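Local structure of putative cytochrome C (Sinorhizobium meliloti, 4PWA) at residues Arg10-Leu14 / Leu27-Ala32; Leu40-Asp46 / Val79-Lys85. The protein binds one covalently attached heme c per chain and probably carries electrons as a c-type cytochrome in bacterial sulfite oxidation. All coordinates share one frame. Where two conformers were deposited one is given. Residues are numbered along the deposited sequence.

Interaction 1 of 2, residues Arg10-Leu14 / Leu27-Ala32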
ATOM      1  N   ARG A  10     -14.107   6.015  15.456  1.00 27.72           N
ATOM      2  CA  ARG A  10     -13.834   5.033  14.406  0.50 27.28           C
ATOM      3  C   ARG A  10     -14.350   5.532  13.051  1.00 26.66           C
ATOM      4  O   ARG A  10     -13.647   5.502  12.058  1.00 25.84           O
ATOM      5  CB  ARG A  10     -14.494   3.694  14.772  0.50 28.59           C
ATOM      6  CG  ARG A  10     -13.970   2.469  14.037  0.50 28.46           C
ATOM      7  CD  ARG A  10     -14.594   1.193  14.625  0.50 29.86           C
ATOM      8  NE  ARG A  10     -13.965   0.796  15.885  0.50 30.17           N
ATOM      9  CZ  ARG A  10     -14.568   0.098  16.844  0.50 30.67           C
ATOM     10  NH1 ARG A  10     -15.834  -0.280  16.706  0.50 31.31           N
ATOM     11  NH2 ARG A  10     -13.900  -0.218  17.947  0.50 30.65           N
ATOM     12  N   GLU A  11     -15.591   5.995  13.020  1.00 27.60           N
ATOM     13  CA  GLU A  11     -16.184   6.469  11.760  1.00 27.79           C
ATOM     14  C   GLU A  11     -15.472   7.732  11.236  1.00 26.66           C
ATOM     15  O   GLU A  11     -15.349   7.921  10.036  1.00 26.00           O
ATOM     16  CB  GLU A  11     -17.680   6.717  11.922  1.00 29.17           C
ATOM     17  CG  GLU A  11     -18.393   7.127  10.639  1.00 30.58           C
ATOM     18  CD  GLU A  11     -19.887   7.292  10.825  1.00 32.63           C
ATOM     19  OE1 GLU A  11     -20.575   6.278  11.087  1.00 34.75           O
ATOM     20  OE2 GLU A  11     -20.374   8.432  10.706  1.00 31.95           O
ATOM     21  N   ILE A  12     -15.009   8.587  12.141  1.00 26.42           N
ATOM     22  CA  ILE A  12     -14.297   9.789  11.736  1.00 25.80           C
ATOM     23  C   ILE A  12     -12.970   9.360  11.142  1.00 24.82           C
ATOM     24  O   ILE A  12     -12.563   9.851  10.085  1.00 24.24           O
ATOM     25  CB  ILE A  12     -14.095  10.769  12.931  1.00 26.36           C
ATOM     26  CG1 ILE A  12     -15.444  11.357  13.364  1.00 27.88           C
ATOM     27  CG2 ILE A  12     -13.135  11.895  12.579  1.00 24.70           C
ATOM     28  CD1 ILE A  12     -15.446  11.973  14.750  1.00 27.65           C
ATOM     29  N   PHE A  13     -12.317   8.420  11.826  1.00 24.74           N
ATOM     30  CA  PHE A  13     -11.002   7.912  11.420  1.00 23.70           C
ATOM     31  C   PHE A  13     -11.036   7.226  10.065  1.00 23.72           C
ATOM     32  O   PHE A  13     -10.101   7.344   9.286  1.00 22.83           O
ATOM     33  CB  PHE A  13     -10.476   6.934  12.468  1.00 23.86           C
ATOM     34  CG  PHE A  13      -9.033   6.587  12.294  1.00 22.78           C
ATOM     35  CD1 PHE A  13      -8.652   5.530  11.485  1.00 22.32           C
ATOM     36  CD2 PHE A  13      -8.056   7.324  12.923  1.00 23.08           C
ATOM     37  CE1 PHE A  13      -7.334   5.214  11.317  1.00 22.18           C
ATOM     38  CE2 PHE A  13      -6.721   7.004  12.759  1.00 22.46           C
ATOM     39  CZ  PHE A  13      -6.365   5.947  11.962  1.00 21.87           C
ATOM     40  N   LEU A  14     -12.128   6.521   9.792  1.00 25.13           N
ATOM     41  CA  LEU A  14     -12.289   5.766   8.547  1.00 26.14           C
ATOM     42  C   LEU A  14     -13.021   6.474   7.394  1.00 27.08           C
ATOM     43  O   LEU A  14     -12.661   6.267   6.241  1.00 27.25           O
ATOM     44  CB  LEU A  14     -13.015   4.448   8.841  1.00 27.03           C
ATOM     45  CG  LEU A  14     -12.153   3.392   9.540  1.00 26.90           C
ATOM     46  CD1 LEU A  14     -13.031   2.306  10.094  1.00 25.54           C
ATOM     47  CD2 LEU A  14     -11.104   2.816   8.556  1.00 25.99           C
ATOM     48  N   LEU A  27      -3.694   1.701  12.101  1.00 22.02           N
ATOM     49  CA  LEU A  27      -4.376   1.568  13.372  1.00 22.24           C
ATOM     50  C   LEU A  27      -5.231   0.303  13.350  1.00 22.91           C
ATOM     51  O   LEU A  27      -6.261   0.249  12.695  1.00 23.16           O
ATOM     52  CB  LEU A  27      -5.247   2.806  13.641  1.00 22.07           C
ATOM     53  CG  LEU A  27      -5.903   2.867  15.023  1.00 22.38           C
ATOM     54  CD1 LEU A  27      -4.856   3.206  16.076  1.00 20.14           C
ATOM     55  CD2 LEU A  27      -7.072   3.857  15.040  1.00 22.46           C
ATOM     56  N   ALA A  28      -4.799  -0.709  14.089  1.00 23.91           N
ATOM     57  CA  ALA A  28      -5.405  -2.029  14.049  1.00 24.75           C
ATOM     58  C   ALA A  28      -6.906  -2.032  14.339  1.00 25.32           C
ATOM     59  O   ALA A  28      -7.660  -2.687  13.641  1.00 26.26           O
ATOM     60  CB  ALA A  28      -4.667  -2.971  15.009  1.00 25.63           C
ATOM     61  N   ASP A  29      -7.353  -1.278  15.335  1.00 25.70           N
ATOM     62  CA  ASP A  29      -8.762  -1.316  15.730  1.00 26.79           C
ATOM     63  C   ASP A  29      -9.655  -0.979  14.542  1.00 26.54           C
ATOM     64  O   ASP A  29     -10.718  -1.556  14.382  1.00 27.36           O
ATOM     65  CB  ASP A  29      -9.032  -0.370  16.893  1.00 26.60           C
ATOM     66  CG  ASP A  29     -10.493  -0.361  17.321  1.00 29.52           C
ATOM     67  OD1 ASP A  29     -11.304   0.367  16.696  1.00 30.37           O
ATOM     68  OD2 ASP A  29     -10.842  -1.056  18.302  1.00 31.44           O
ATOM     69  N   ALA A  30      -9.196  -0.046  13.715  1.00 25.95           N
ATOM     70  CA  ALA A  30      -9.911   0.359  12.516  1.00 26.10           C
ATOM     71  C   ALA A  30      -9.567  -0.499  11.295  1.00 26.57           C
ATOM     72  O   ALA A  30     -10.114  -0.265  10.232  1.00 27.18           O
ATOM     73  CB  ALA A  30      -9.622   1.848  12.214  1.00 25.04           C
ATOM     74  N   GLU A  31      -8.695  -1.497  11.441  1.00 27.29           N
ATOM     75  CA  GLU A  31      -8.207  -2.291  10.302  1.00 28.18           C
ATOM     76  C   GLU A  31      -7.607  -1.362   9.235  1.00 27.06           C
ATOM     77  O   GLU A  31      -7.822  -1.549   8.037  1.00 27.41           O
ATOM     78  CB  GLU A  31      -9.314  -3.150   9.691  1.00 29.65           C
ATOM     79  CG  GLU A  31     -10.071  -4.018  10.688  1.00 33.41           C
ATOM     80  CD  GLU A  31     -11.388  -4.559  10.139  1.00 38.83           C
ATOM     81  OE1 GLU A  31     -11.945  -3.979   9.175  1.00 41.54           O
ATOM     82  OE2 GLU A  31     -11.873  -5.582  10.673  1.00 43.97           O
ATOM     83  N   ALA A  32      -6.857  -0.372   9.701  1.00 25.61           N
ATOM     84  CA  ALA A  32      -6.260   0.650   8.856  1.00 24.88           C
ATOM     85  C   ALA A  32      -4.761   0.371   8.749  1.00 24.85           C
ATOM     86  O   ALA A  32      -4.102   0.092   9.760  1.00 24.19           O
ATOM     87  CB  ALA A  32      -6.495   2.016   9.454  1.00 23.41           C
TER

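Interaction 2 of 2, residues Leu40-Asp46 / Val79-Lys85. With HEC (heme c), chain E.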
ATOM      1  N   LEU A  40       0.135   4.444  14.277  1.00 22.74           N
ATOM      2  CA  LEU A  40      -0.422   4.950  15.529  1.00 23.33           C
ATOM      3  C   LEU A  40      -0.468   3.876  16.617  1.00 24.50           C
ATOM      4  O   LEU A  40      -0.520   4.197  17.808  1.00 25.43           O
ATOM      5  CB  LEU A  40      -1.804   5.580  15.304  1.00 22.73           C
ATOM      6  CG  LEU A  40      -1.835   6.813  14.373  1.00 22.34           C
ATOM      7  CD1 LEU A  40      -3.258   7.312  14.163  1.00 19.88           C
ATOM      8  CD2 LEU A  40      -0.915   7.968  14.887  1.00 20.50           C
ATOM      9  N   ASP A  41      -0.434   2.609  16.224  1.00 25.38           N
ATOM     10  CA  ASP A  41      -0.299   1.515  17.197  1.00 27.45           C
ATOM     11  C   ASP A  41       1.102   1.503  17.812  1.00 28.30           C
ATOM     12  O   ASP A  41       1.302   0.971  18.910  1.00 29.67           O
ATOM     13  CB  ASP A  41      -0.590   0.160  16.555  1.00 27.72           C
ATOM     14  CG  ASP A  41      -2.040   0.022  16.096  1.00 29.95           C
ATOM     15  OD1 ASP A  41      -2.963   0.528  16.789  1.00 31.87           O
ATOM     16  OD2 ASP A  41      -2.264  -0.623  15.041  1.00 34.09           O
ATOM     17  N   GLU A  42       2.059   2.092  17.099  1.00 27.72           N
ATOM     18  CA  GLU A  42       3.423   2.237  17.588  1.00 28.70           C
ATOM     19  C   GLU A  42       3.582   3.520  18.400  1.00 29.06           C
ATOM     20  O   GLU A  42       4.188   3.523  19.454  1.00 30.25           O
ATOM     21  CB  GLU A  42       4.398   2.230  16.406  1.00 28.25           C
ATOM     22  CG  GLU A  42       5.859   2.480  16.753  1.00 29.57           C
ATOM     23  CD  GLU A  42       6.510   1.381  17.578  1.00 31.10           C
ATOM     24  OE1 GLU A  42       5.859   0.353  17.908  1.00 30.60           O
ATOM     25  OE2 GLU A  42       7.706   1.566  17.901  1.00 32.46           O
ATOM     26  N   LEU A  43       3.047   4.615  17.891  1.00 28.56           N
ATOM     27  CA  LEU A  43       3.161   5.903  18.559  1.00 29.47           C
ATOM     28  C   LEU A  43       2.423   5.891  19.908  1.00 30.10           C
ATOM     29  O   LEU A  43       2.976   6.318  20.922  1.00 31.08           O
ATOM     30  CB  LEU A  43       2.619   6.999  17.643  1.00 29.00           C
ATOM     31  CG  LEU A  43       3.300   8.360  17.640  1.00 30.92           C
ATOM     32  CD1 LEU A  43       4.798   8.215  17.418  1.00 32.94           C
ATOM     33  CD2 LEU A  43       2.650   9.244  16.556  1.00 27.90           C
ATOM     34  N   LYS A  44       1.207   5.344  19.914  1.00 29.58           N
ATOM     35  CA  LYS A  44       0.347   5.298  21.104  1.00 30.76           C
ATOM     36  C   LYS A  44       0.254   6.670  21.774  1.00 31.24           C
ATOM     37  O   LYS A  44       0.588   6.817  22.947  1.00 32.47           O
ATOM     38  CB  LYS A  44       0.823   4.239  22.126  1.00 32.24           C
ATOM     39  CG  LYS A  44       0.843   2.789  21.605  1.00 33.25           C
ATOM     40  CD  LYS A  44       0.928   1.747  22.746  1.00 35.83           C
ATOM     41  CE  LYS A  44       2.103   0.767  22.581  1.00 37.75           C
ATOM     42  NZ  LYS A  44       2.029  -0.187  21.381  1.00 38.85           N
ATOM     43  N   PRO A  45      -0.213   7.677  21.024  1.00 30.27           N
ATOM     44  CA  PRO A  45      -0.306   9.049  21.518  1.00 31.04           C
ATOM     45  C   PRO A  45      -1.469   9.256  22.486  1.00 31.97           C
ATOM     46  O   PRO A  45      -2.481   8.562  22.381  1.00 31.44           O
ATOM     47  CB  PRO A  45      -0.579   9.849  20.243  1.00 29.92           C
ATOM     48  CG  PRO A  45      -1.399   8.941  19.415  1.00 28.31           C
ATOM     49  CD  PRO A  45      -0.885   7.532  19.716  1.00 28.79           C
ATOM     50  N   ASP A  46      -1.325  10.206  23.408  1.00 33.46           N
ATOM     51  CA  ASP A  46      -2.456  10.626  24.239  1.00 34.93           C
ATOM     52  C   ASP A  46      -3.417  11.555  23.469  1.00 33.41           C
ATOM     53  O   ASP A  46      -3.085  12.066  22.398  1.00 31.68           O
ATOM     54  CB  ASP A  46      -1.985  11.269  25.551  1.00 37.73           C
ATOM     55  CG  ASP A  46      -1.130  12.512  25.337  1.00 39.75           C
ATOM     56  OD1 ASP A  46      -1.375  13.271  24.378  1.00 40.12           O
ATOM     57  OD2 ASP A  46      -0.199  12.729  26.142  1.00 45.47           O
ATOM     58  N   VAL A  79      -8.523   7.281  19.122  1.00 27.45           N
ATOM     59  CA  VAL A  79      -7.160   6.885  18.843  1.00 26.50           C
ATOM     60  C   VAL A  79      -6.373   6.592  20.131  1.00 28.00           C
ATOM     61  O   VAL A  79      -5.709   5.563  20.248  1.00 27.96           O
ATOM     62  CB  VAL A  79      -6.431   7.966  18.057  1.00 25.90           C
ATOM     63  CG1 VAL A  79      -4.934   7.597  17.908  1.00 25.32           C
ATOM     64  CG2 VAL A  79      -7.102   8.187  16.683  1.00 23.91           C
ATOM     65  N   SER A  80      -6.471   7.489  21.104  1.00 29.37           N
ATOM     66  CA  SER A  80      -5.688   7.363  22.313  1.00 31.08           C
ATOM     67  C   SER A  80      -6.124   6.181  23.171  1.00 32.11           C
ATOM     68  O   SER A  80      -5.332   5.674  23.971  1.00 33.39           O
ATOM     69  CB  SER A  80      -5.749   8.651  23.120  1.00 32.65           C
ATOM     70  OG  SER A  80      -7.092   9.045  23.294  1.00 35.27           O
ATOM     71  N   THR A  81      -7.366   5.742  23.009  1.00 31.77           N
ATOM     72  CA  THR A  81      -7.877   4.596  23.759  1.00 33.24           C
ATOM     73  C   THR A  81      -7.542   3.267  23.097  1.00 32.33           C
ATOM     74  O   THR A  81      -7.207   2.307  23.787  1.00 33.05           O
ATOM     75  CB  THR A  81      -9.407   4.659  23.894  1.00 34.03           C
ATOM     76  OG1 THR A  81      -9.783   5.934  24.404  1.00 35.05           O
ATOM     77  CG2 THR A  81      -9.914   3.568  24.816  1.00 35.51           C
ATOM     78  N   VAL A  82      -7.652   3.204  21.773  1.00 30.80           N
ATOM     79  CA  VAL A  82      -7.537   1.921  21.068  1.00 30.85           C
ATOM     80  C   VAL A  82      -6.162   1.611  20.518  1.00 30.57           C
ATOM     81  O   VAL A  82      -5.921   0.474  20.148  1.00 30.45           O
ATOM     82  CB  VAL A  82      -8.556   1.767  19.906  1.00 30.02           C
ATOM     83  CG1 VAL A  82      -9.979   1.940  20.409  1.00 30.26           C
ATOM     84  CG2 VAL A  82      -8.239   2.723  18.748  1.00 27.68           C
ATOM     85  N   ALA A  83      -5.260   2.592  20.458  1.00 31.29           N
ATOM     86  CA  ALA A  83      -3.937   2.361  19.846  1.00 31.69           C
ATOM     87  C   ALA A  83      -3.225   1.169  20.507  1.00 33.90           C
ATOM     88  O   ALA A  83      -3.190   1.063  21.735  1.00 35.19           O
ATOM     89  CB  ALA A  83      -3.087   3.600  19.918  1.00 31.09           C
ATOM     90  N   GLY A  84      -2.719   0.255  19.678  1.00 34.82           N
ATOM     91  CA  GLY A  84      -2.045  -0.961  20.144  1.00 37.24           C
ATOM     92  C   GLY A  84      -2.934  -2.200  20.258  1.00 39.50           C
ATOM     93  O   GLY A  84      -2.437  -3.312  20.455  1.00 40.49           O
ATOM     94  N   LYS A  85      -4.244  -2.010  20.128  1.00 40.72           N
ATOM     95  CA  LYS A  85      -5.218  -3.071  20.358  1.00 43.11           C
ATOM     96  C   LYS A  85      -6.148  -3.280  19.154  1.00 42.61           C
ATOM     97  O   LYS A  85      -6.291  -2.400  18.300  1.00 41.04           O
ATOM     98  CB  LYS A  85      -6.022  -2.751  21.624  1.00 45.10           C
ATOM     99  CG  LYS A  85      -5.136  -2.670  22.861  1.00 47.88           C
ATOM    100  CD  LYS A  85      -5.911  -2.416  24.139  1.00 52.35           C
ATOM    101  CE  LYS A  85      -6.364  -0.971  24.265  1.00 53.13           C
ATOM    102  NZ  LYS A  85      -6.854  -0.661  25.649  1.00 56.54           N
TER
HETATM  103 FE   HEC E 201      -1.660  12.134  10.674  1.00 19.58          FE
HETATM  104  CHA HEC E 201       1.319  12.696  12.229  1.00 19.97           C
HETATM  105  CHB HEC E 201      -3.141  11.474  13.623  1.00 20.25           C
HETATM  106  CHC HEC E 201      -4.675  12.119   9.104  1.00 21.15           C
HETATM  107  CHD HEC E 201      -0.123  12.009   7.652  1.00 20.93           C
HETATM  108  NA  HEC E 201      -1.045  12.140  12.565  1.00 19.81           N
HETATM  109  C1A HEC E 201       0.248  12.324  13.003  1.00 20.40           C
HETATM  110  C2A HEC E 201       0.283  12.095  14.434  1.00 21.45           C
HETATM  111  C3A HEC E 201      -0.936  11.743  14.827  1.00 20.25           C
HETATM  112  C4A HEC E 201      -1.796  11.752  13.651  1.00 20.67           C
HETATM  113  CMA HEC E 201      -1.343  11.390  16.265  1.00 19.21           C
HETATM  114  CAA HEC E 201       1.536  12.224  15.326  1.00 21.69           C
HETATM  115  CBA HEC E 201       1.779  13.709  15.552  1.00 23.18           C
HETATM  116  CGA HEC E 201       2.902  13.940  16.532  1.00 25.31           C
HETATM  117  O1A HEC E 201       2.662  14.658  17.537  1.00 25.75           O
HETATM  118  O2A HEC E 201       4.036  13.418  16.326  1.00 26.75           O
HETATM  119  NB  HEC E 201      -3.525  11.855  11.253  1.00 19.86           N
HETATM  120  C1B HEC E 201      -3.960  11.659  12.540  1.00 20.13           C
HETATM  121  C2B HEC E 201      -5.403  11.748  12.551  1.00 20.21           C
HETATM  122  C3B HEC E 201      -5.817  11.881  11.301  1.00 20.58           C
HETATM  123  C4B HEC E 201      -4.651  11.987  10.464  1.00 21.13           C
HETATM  124  CMB HEC E 201      -6.329  11.507  13.762  1.00 20.61           C
HETATM  125  CAB HEC E 201      -7.281  11.993  10.823  1.00 20.18           C
HETATM  126  CBB HEC E 201      -7.944  13.302  11.281  1.00 21.28           C
HETATM  127  NC  HEC E 201      -2.271  12.031   8.745  1.00 19.21           N
HETATM  128  C1C HEC E 201      -3.567  12.099   8.289  1.00 20.68           C
HETATM  129  C2C HEC E 201      -3.576  12.442   6.882  1.00 18.90           C
HETATM  130  C3C HEC E 201      -2.333  12.181   6.438  1.00 19.89           C
HETATM  131  C4C HEC E 201      -1.488  12.059   7.630  1.00 20.72           C
HETATM  132  CMC HEC E 201      -4.866  12.267   6.062  1.00 16.82           C
HETATM  133  CAC HEC E 201      -1.748  12.178   4.990  1.00 19.42           C
HETATM  134  CBC HEC E 201      -2.460  12.789   3.765  1.00 18.48           C
HETATM  135  ND  HEC E 201       0.285  12.318  10.053  1.00 19.35           N
HETATM  136  C1D HEC E 201       0.690  12.241   8.731  1.00 19.83           C
HETATM  137  C2D HEC E 201       2.115  12.446   8.631  1.00 17.51           C
HETATM  138  C3D HEC E 201       2.583  12.667  10.059  1.00 18.77           C
HETATM  139  C4D HEC E 201       1.383  12.557  10.869  1.00 19.84           C
HETATM  140  CMD HEC E 201       2.973  12.427   7.353  1.00 17.12           C
HETATM  141  CAD HEC E 201       4.033  12.927  10.528  1.00 19.51           C
HETATM  142  CBD HEC E 201       4.173  14.382  10.937  1.00 19.14           C
HETATM  143  CGD HEC E 201       5.630  14.710  11.150  1.00 21.12           C
HETATM  144  O1D HEC E 201       6.161  14.356  12.237  1.00 20.71           O
HETATM  145  O2D HEC E 201       6.243  15.344  10.240  1.00 22.81           O
HETATM  146  O   HOH W   1      -5.657   0.128  17.184  1.00 23.27           O
HETATM  147  O   HOH W   2      -2.579   5.861  22.925  1.00 39.66           O

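Interaction 1 of 2, residues Arg10-Leu14 / Leu27-Ala32
The ring of Phe-13 fills the centre of this contact. Leu-27 lies over one face of it: its CD2 sits 3.8 Å from the ring centroid, almost on the ring normal, which makes a CH-pi contact. Leu-27 CB also comes within 3.7 Å of Phe-13 CZ. Ala-32 meets the ring edge, with its CB 3.8 Å from Phe-13 CE1. Ala-30 CB is 3.9 Å from Phe-13 CD1 and 4.0 Å from Leu-14 CG. Three small or branched side chains thus close round one aromatic ring. The segment 27-32 can do this because it folds back on itself. Leu-27 N bonds to Ala-32 O at 2.9 Å, and Glu-31 and Ala-32 both face Leu-27 in a G1 beta bulge. Glu-31 takes the positive phi of that bulge. In this class I cytochrome c-type fold, the N-terminal helix 4-16 packs here beside the heme attachment segment; Phe-13 also touches Cys-21 and the axial ligand His-25. At the polar edge, Arg-10 reaches out to Asp-29 in a salt bridge. Arg-10 NE donates to Asp-29 OD1 at 2.8 Å, and Arg-10 NH2 donates to the same Asp-29 OD1 at 2.9 Å. Asp-29 OD1 is also hydrogen-bonded to Tyr-78 of helix 69-82.

Interaction 2 of 2, residues Leu40-Asp46 / Val79-Lys85
Val-79 overlaps two side chains of the segment 40-46. Its CG1 lies 4.1 Å from Leu-40 CD1 and, likewise, 4.1 Å from Pro-45 CG. Leu-40 and Pro-45 also touch the heme: Leu-40 CD2 is 3.7 Å and Pro-45 CG 4.0 Å from the heme methyl CMA. Next along, Ala-83 packs its CB 3.4 Å from Leu-40 O and 4.0 Å from Lys-44 CA. Helix 69-82 ends here, and a type II turn from Val-82 to Lys-85 follows. Gly-84 has positive phi in this turn. A CB there would clash with the preceding carbonyl oxygen and crowd Lys-44 NZ. Its amide points at Asp-41: Gly-84 N donates to Asp-41 OD1 at 2.9 Å in a nearly straight hydrogen bond. Water 1 lies between the segments, 2.8 Å from Asp-41 OD1 and 2.8 Å from Lys-85 O. The other carboxylate oxygen, Asp-41 OD2, accepts from Ala-28 N. Lys-44 turns back on its own helix, where its NZ donates to Asp-41 O at 2.8 Å. At the other end, Pro-45 O approaches Ser-80 CA at 3.4 Å in a CA-H...O contact. Water 2 links the same strip, donating to Pro-45 O at 2.8 Å and to Ser-80 O at 3.0 Å. Asp-46 then N-caps helix 47-56 through Arg-49 N, and Arg-49 binds the heme. The short helix 40-43 and its exit loop are thus fixed against the C-terminal helix, forming part of the heme pocket wall of a class I-type cytochrome c.

From the N terminus, the chain runs along helix 4-16, passes the heme-binding residues Cys-21, Cys-24 and His-25, and returns at 27-32. Interaction 1 closes that loop of 12 residues. Only then does interaction 2 open at Leu-40; it closes across 32 residues, past helix 47-56 and at the C-terminal end of helix 69-82. The loop it closes holds Met-61, the second axial ligand. The two contacts are therefore in series, neither nested nor crossed. Their centres are 11 Å apart, and they touch directly: Ala-28 N lies 2.7 Å from Asp-41 OD2, a probable hydrogen bond, and Asp-29 packs on Val-82. Together they join the N-terminal helix, the 27-32 turn, helix 40-43 and the C-terminal helix.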